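Long-range contacts in histone-lysine N-methyltransferase, H3 lysine-9 specific SUVH4 (Arabidopsis thaliana, PDB 4QEO), which methylates the ninth residue of histone H3, a lysine, using S-adenosyl-L-methionine as methyl donor, and binds methylated DNA through its SRA domain: residues 143-148 against 200-205; 259-264 against 359-364. All blocks are in the same frame, centred on the assembly; numbering follows the deposited sequence.

Contact 1: 143-148 against 200-205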
loop_
_atom_site.group_PDB
_atom_site.type_symbol
_atom_site.label_atom_id
_atom_site.label_comp_id
_atom_site.label_asym_id
_atom_site.label_seq_id
_atom_site.Cartn_x
_atom_site.Cartn_y
_atom_site.Cartn_z
ATOM N N ILE A 143 -6.242 34.812 -12.846
ATOM C CA ILE A 143 -7.190 35.558 -13.671
ATOM C C ILE A 143 -7.836 36.718 -12.927
ATOM O O ILE A 143 -8.634 37.447 -13.500
ATOM C CB ILE A 143 -8.308 34.638 -14.186
ATOM C CG1 ILE A 143 -8.925 33.882 -13.015
ATOM C CG2 ILE A 143 -7.756 33.649 -15.193
ATOM C CD1 ILE A 143 -10.041 32.943 -13.456
ATOM N N LYS A 144 -7.519 36.870 -11.645
ATOM C CA LYS A 144 -7.820 38.110 -10.937
ATOM C C LYS A 144 -6.931 38.232 -9.721
ATOM O O LYS A 144 -6.144 37.327 -9.439
ATOM C CB LYS A 144 -9.295 38.201 -10.516
ATOM C CG LYS A 144 -9.769 37.087 -9.636
ATOM C CD LYS A 144 -11.190 37.368 -9.213
ATOM C CE LYS A 144 -11.967 36.097 -9.052
ATOM N NZ LYS A 144 -13.423 36.357 -9.199
ATOM N N ASP A 145 -7.063 39.352 -9.010
ATOM C CA ASP A 145 -6.262 39.629 -7.824
ATOM C C ASP A 145 -6.567 38.686 -6.684
ATOM O O ASP A 145 -7.708 38.240 -6.524
ATOM C CB ASP A 145 -6.533 41.045 -7.302
ATOM C CG ASP A 145 -5.951 42.143 -8.178
ATOM O OD1 ASP A 145 -5.264 41.841 -9.174
ATOM O OD2 ASP A 145 -6.181 43.331 -7.833
ATOM N N GLN A 146 -5.551 38.420 -5.859
ATOM C CA GLN A 146 -5.749 37.724 -4.599
ATOM C C GLN A 146 -6.076 38.683 -3.446
ATOM O O GLN A 146 -5.808 39.866 -3.518
ATOM C CB GLN A 146 -4.511 36.872 -4.249
ATOM C CG GLN A 146 -4.317 35.697 -5.232
ATOM C CD GLN A 146 -3.259 34.705 -4.781
ATOM O OE1 GLN A 146 -2.391 35.015 -3.961
ATOM N NE2 GLN A 146 -3.347 33.493 -5.297
ATOM N N LEU A 147 -6.629 38.140 -2.368
ATOM C CA LEU A 147 -6.938 38.913 -1.179
ATOM C C LEU A 147 -6.357 38.244 0.055
ATOM O O LEU A 147 -6.235 37.019 0.124
ATOM C CB LEU A 147 -8.449 38.988 -1.008
ATOM C CG LEU A 147 -9.175 39.811 -2.064
ATOM C CD1 LEU A 147 -10.640 39.424 -2.078
ATOM C CD2 LEU A 147 -9.000 41.259 -1.719
ATOM N N LEU A 148 -6.048 39.057 1.053
ATOM C CA LEU A 148 -5.482 38.558 2.299
ATOM C C LEU A 148 -6.611 38.035 3.192
ATOM O O LEU A 148 -6.992 38.661 4.180
ATOM C CB LEU A 148 -4.709 39.677 2.985
ATOM C CG LEU A 148 -3.827 39.319 4.186
ATOM C CD1 LEU A 148 -2.888 38.118 3.861
ATOM C CD2 LEU A 148 -3.047 40.581 4.640
ATOM N N SER A 200 1.344 36.817 -14.292
ATOM C CA SER A 200 0.211 37.178 -15.150
ATOM C C SER A 200 -0.286 38.606 -14.939
ATOM O O SER A 200 -1.206 39.033 -15.623
ATOM C CB SER A 200 -0.965 36.207 -14.980
ATOM O OG SER A 200 -0.632 34.909 -15.448
ATOM N N GLY A 201 0.287 39.331 -13.980
ATOM C CA GLY A 201 -0.061 40.733 -13.798
ATOM C C GLY A 201 -1.135 41.028 -12.768
ATOM O O GLY A 201 -1.523 42.174 -12.594
ATOM N N PHE A 202 -1.647 40.001 -12.098
ATOM C CA PHE A 202 -2.600 40.210 -11.013
ATOM C C PHE A 202 -1.867 40.105 -9.669
ATOM O O PHE A 202 -0.830 39.459 -9.571
ATOM C CB PHE A 202 -3.711 39.152 -11.068
ATOM C CG PHE A 202 -4.517 39.193 -12.339
ATOM C CD1 PHE A 202 -5.557 40.107 -12.489
ATOM C CD2 PHE A 202 -4.222 38.331 -13.389
ATOM C CE1 PHE A 202 -6.317 40.148 -13.675
ATOM C CE2 PHE A 202 -4.966 38.370 -14.587
ATOM C CZ PHE A 202 -6.012 39.281 -14.722
ATOM N N THR A 203 -2.418 40.729 -8.637
ATOM C CA THR A 203 -1.839 40.632 -7.305
ATOM C C THR A 203 -1.871 39.189 -6.830
ATOM O O THR A 203 -2.906 38.535 -6.907
ATOM C CB THR A 203 -2.625 41.480 -6.293
ATOM O OG1 THR A 203 -2.598 42.849 -6.709
ATOM C CG2 THR A 203 -2.006 41.359 -4.887
ATOM N N VAL A 204 -0.719 38.700 -6.381
ATOM C CA VAL A 204 -0.630 37.468 -5.618
ATOM C C VAL A 204 0.058 37.710 -4.284
ATOM O O VAL A 204 0.888 38.623 -4.138
ATOM C CB VAL A 204 0.142 36.369 -6.352
ATOM C CG1 VAL A 204 -0.627 35.932 -7.586
ATOM C CG2 VAL A 204 1.579 36.818 -6.662
ATOM N N TYR A 205 -0.333 36.911 -3.301
ATOM C CA TYR A 205 0.369 36.866 -2.031
ATOM C C TYR A 205 1.395 35.767 -2.157
ATOM O O TYR A 205 1.149 34.768 -2.800
ATOM C CB TYR A 205 -0.607 36.636 -0.874
ATOM C CG TYR A 205 -1.342 37.920 -0.594
ATOM C CD1 TYR A 205 -2.517 38.244 -1.286
ATOM C CD2 TYR A 205 -0.812 38.855 0.277
ATOM C CE1 TYR A 205 -3.167 39.461 -1.069
ATOM C CE2 TYR A 205 -1.443 40.064 0.503
ATOM C CZ TYR A 205 -2.617 40.360 -0.171
ATOM O OH TYR A 205 -3.231 41.557 0.056
HETATM O O HOH W 1 -3.623 36.736 -8.777
HETATM O O HOH W 2 -4.965 43.949 -5.432
#
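In the SRA domain, the loop that leads from strand 125-129 to helix 151-161 runs alongside the start of strand 203-211, and residues 143-148 meet 200-205 there near the bound DNA. One bond joins backbone to backbone: Gln146 N gives its hydrogen to Thr203 O at 2.8 Å, approaching from above the carbonyl plane. Two side chains of the loop accept from strand N-H groups, Thr203 N and Tyr205 N. Asp145, its CG anti to the carbonyl carbon (chi1 -72°), receives Thr203 N on OD1 at 3.1 Å, the donor standing well above the carboxylate plane. Gln146 reaches further along the strand with an extended chain, so that OE1 takes the hydrogen of Tyr205 N at 2.9 Å in a nearly straight bond (167°). Its amide is held at both ends, because NE2 donates to the carbonyls of Gly130 and Gly132. This buried side chain thus links the loop to strand 203-211, a member of the mixed SRA sheet, and to the residues just after its neighbour 125-129. Water bridges add to the seam: one water donates to both Lys144 O and Thr203 O, and another joins Asp145 OD2 to Thr203 OG1. Aromatic rings flank these polar links. Phe202 lays one face against the Ile143-Lys144 peptide, with Lys144 CA 3.4 Å from CD1; an alanine here would take the ring off this peptide and would probably leave the loop less firmly held at that end. Tyr205 reaches Leu148 by its outer end, CZ lying 3.8 Å from Leu148 CB, while Leu148 CD1 sits over a ring face and the two side chains cross at about a right angle.

Contact 2: 259-264 against 359-364; sequences RVDDSP and VFRSAK
Apolar contact carries most of the small interface between 259-264 and 359-364, which buries 180 Å² in all. Val260 points at the end of strand 357-361 and meets it with three atoms: CB lies 3.9 Å from Arg361 CG, CG1 is almost as close to that methylene, and CG2 rests 3.8 Å from Ser362 O and also faces Ala363 CA. The Arg361 side chain leaves with CG anti to the backbone N (chi1 -168°) and bends at chi2 (78°), so it offers Val260 its aliphatic root while the guanidinium travels on. The setting is a four-stranded mixed sheet in which 357-361 lies between 256-257 and 367-371; the loop after 256-257 carries a segment of the pre-SET region back against the beginning of the SET region. Electrostatics add little more than proximity. Asp261 OD1 stands 4.1 Å from Arg361 NE, well out of the guanidinium plane, with carboxylate and guanidinium planes 57° apart; no N-H is aimed at the oxygen, though the opposite charges probably attract weakly. Arg361 also makes a cation-pi contact with Trp367. No hydrogen bond crosses between the two segments; backbone bonds of Arg361 with Thr257 and Phe360 with Ala368 hold the strand in its sheet, and Ser362 OG bonds to Lys365 N and Gly366 O, tying the residue after the strand to residues that, by similarity, bind S-adenosyl-L-methionine.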
loop_
_atom_site.group_PDB
_atom_site.type_symbol
_atom_site.label_atom_id
_atom_site.label_comp_id
_atom_site.label_asym_id
_atom_site.label_seq_id
_atom_site.Cartn_x
_atom_site.Cartn_y
_atom_site.Cartn_z
ATOM N N ARG A 259 24.385 -7.426 -1.386
ATOM C CA ARG A 259 25.210 -6.285 -1.148
ATOM C C ARG A 259 25.795 -6.485 0.206
ATOM O O ARG A 259 26.699 -5.803 0.579
ATOM C CB ARG A 259 24.350 -5.041 -1.114
ATOM C CG ARG A 259 25.007 -3.788 -1.627
ATOM C CD ARG A 259 24.725 -3.618 -3.092
ATOM N NE ARG A 259 24.069 -2.351 -3.367
ATOM C CZ ARG A 259 24.683 -1.172 -3.402
ATOM N NH1 ARG A 259 24.000 -0.077 -3.677
ATOM N NH2 ARG A 259 25.978 -1.086 -3.172
ATOM N N VAL A 260 25.203 -7.377 0.979
ATOM C CA VAL A 260 25.699 -7.681 2.301
ATOM C C VAL A 260 27.026 -8.439 2.334
ATOM O O VAL A 260 27.951 -8.065 3.041
ATOM C CB VAL A 260 24.622 -8.413 3.112
ATOM C CG1 VAL A 260 25.214 -9.504 3.974
ATOM C CG2 VAL A 260 23.820 -7.437 3.941
ATOM N N ASP A 261 27.143 -9.462 1.510
ATOM C CA ASP A 261 28.346 -10.286 1.496
ATOM C C ASP A 261 29.071 -10.304 0.170
ATOM O O ASP A 261 28.464 -10.484 -0.857
ATOM C CB ASP A 261 28.021 -11.749 1.815
ATOM C CG ASP A 261 26.972 -11.898 2.859
ATOM O OD1 ASP A 261 26.208 -12.890 2.819
ATOM O OD2 ASP A 261 26.933 -11.003 3.718
ATOM N N ASP A 262 30.381 -10.145 0.200
ATOM C CA ASP A 262 31.222 -10.716 -0.820
ATOM C C ASP A 262 31.115 -12.123 -0.343
ATOM O O ASP A 262 30.801 -12.321 0.814
ATOM C CB ASP A 262 32.647 -10.247 -0.685
ATOM C CG ASP A 262 33.129 -10.312 0.720
ATOM O OD1 ASP A 262 33.904 -9.428 1.094
ATOM O OD2 ASP A 262 32.729 -11.241 1.443
ATOM N N SER A 263 31.371 -13.115 -1.184
ATOM C CA SER A 263 30.959 -14.457 -0.815
ATOM C C SER A 263 29.545 -14.717 -1.341
ATOM O O SER A 263 28.689 -15.293 -0.660
ATOM C CB SER A 263 31.030 -14.607 0.714
ATOM O OG SER A 263 29.801 -14.320 1.353
ATOM N N PRO A 264 29.330 -14.214 -2.554
ATOM C CA PRO A 264 28.026 -14.053 -3.193
ATOM C C PRO A 264 27.430 -15.245 -3.948
ATOM O O PRO A 264 27.341 -15.221 -5.169
ATOM C CB PRO A 264 28.290 -12.931 -4.182
ATOM C CG PRO A 264 29.704 -13.138 -4.577
ATOM C CD PRO A 264 30.418 -13.672 -3.377
ATOM N N VAL A 359 14.971 -9.868 -5.397
ATOM C CA VAL A 359 15.366 -10.583 -4.193
ATOM C C VAL A 359 16.697 -10.001 -3.756
ATOM O O VAL A 359 17.576 -9.778 -4.582
ATOM C CB VAL A 359 15.490 -12.099 -4.444
ATOM C CG1 VAL A 359 16.134 -12.793 -3.251
ATOM C CG2 VAL A 359 14.121 -12.690 -4.729
ATOM N N PHE A 360 16.838 -9.714 -2.469
ATOM C CA PHE A 360 18.085 -9.158 -1.958
ATOM C C PHE A 360 18.491 -9.774 -0.628
ATOM O O PHE A 360 17.644 -10.191 0.156
ATOM C CB PHE A 360 17.993 -7.637 -1.832
ATOM C CG PHE A 360 17.015 -7.163 -0.791
ATOM C CD1 PHE A 360 15.653 -7.133 -1.057
ATOM C CD2 PHE A 360 17.460 -6.714 0.445
ATOM C CE1 PHE A 360 14.753 -6.678 -0.101
ATOM C CE2 PHE A 360 16.566 -6.261 1.403
ATOM C CZ PHE A 360 15.212 -6.241 1.126
ATOM N N ARG A 361 19.798 -9.834 -0.386
ATOM C CA ARG A 361 20.316 -10.316 0.882
ATOM C C ARG A 361 20.094 -9.250 1.938
ATOM O O ARG A 361 20.525 -8.104 1.785
ATOM C CB ARG A 361 21.805 -10.657 0.772
ATOM C CG ARG A 361 22.369 -11.443 1.957
ATOM C CD ARG A 361 21.992 -12.928 1.892
ATOM N NE ARG A 361 22.223 -13.609 3.168
ATOM C CZ ARG A 361 21.838 -14.855 3.440
ATOM N NH1 ARG A 361 21.198 -15.575 2.529
ATOM N NH2 ARG A 361 22.090 -15.383 4.632
ATOM N N SER A 362 19.392 -9.630 3.000
ATOM C CA SER A 362 19.186 -8.765 4.148
ATOM C C SER A 362 20.332 -8.934 5.129
ATOM O O SER A 362 21.147 -9.853 4.998
ATOM C CB SER A 362 17.884 -9.121 4.859
ATOM O OG SER A 362 18.039 -10.311 5.612
ATOM N N ALA A 363 20.368 -8.065 6.133
ATOM C CA ALA A 363 21.423 -8.112 7.137
ATOM C C ALA A 363 21.404 -9.391 7.985
ATOM O O ALA A 363 22.451 -10.003 8.194
ATOM C CB ALA A 363 21.388 -6.869 8.004
ATOM N N LYS A 364 20.236 -9.824 8.449
ATOM C CA LYS A 364 20.188 -11.062 9.220
ATOM C C LYS A 364 18.852 -11.813 9.097
ATOM O O LYS A 364 18.454 -12.545 10.001
ATOM C CB LYS A 364 20.504 -10.749 10.670
ATOM C CG LYS A 364 19.628 -9.655 11.145
ATOM C CD LYS A 364 20.512 -8.461 11.604
ATOM C CE LYS A 364 20.930 -8.670 13.046
ATOM N NZ LYS A 364 21.211 -7.427 13.724
#

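In the fold
Contact 1 and contact 2 are remote and consecutive along the chain: their centres lie 56 Å apart, their nearest atoms about 42 Å, and both segments of contact 1 come earlier in the chain than those of contact 2. The SRA contact has its nearest atom about 5 Å from the bound nucleic acid and lies far from the cofactor and zinc sites; contact 2 is about 29 Å from the nucleic acid at its nearest atom. Contact 2 instead borders the cofactor pocket, where the Arg361 side chain comes to about 4 Å from the bound S-adenosyl-L-homocysteine. Each joins a loop to the end of a strand, one at the DNA-reading module and one at the catalytic module.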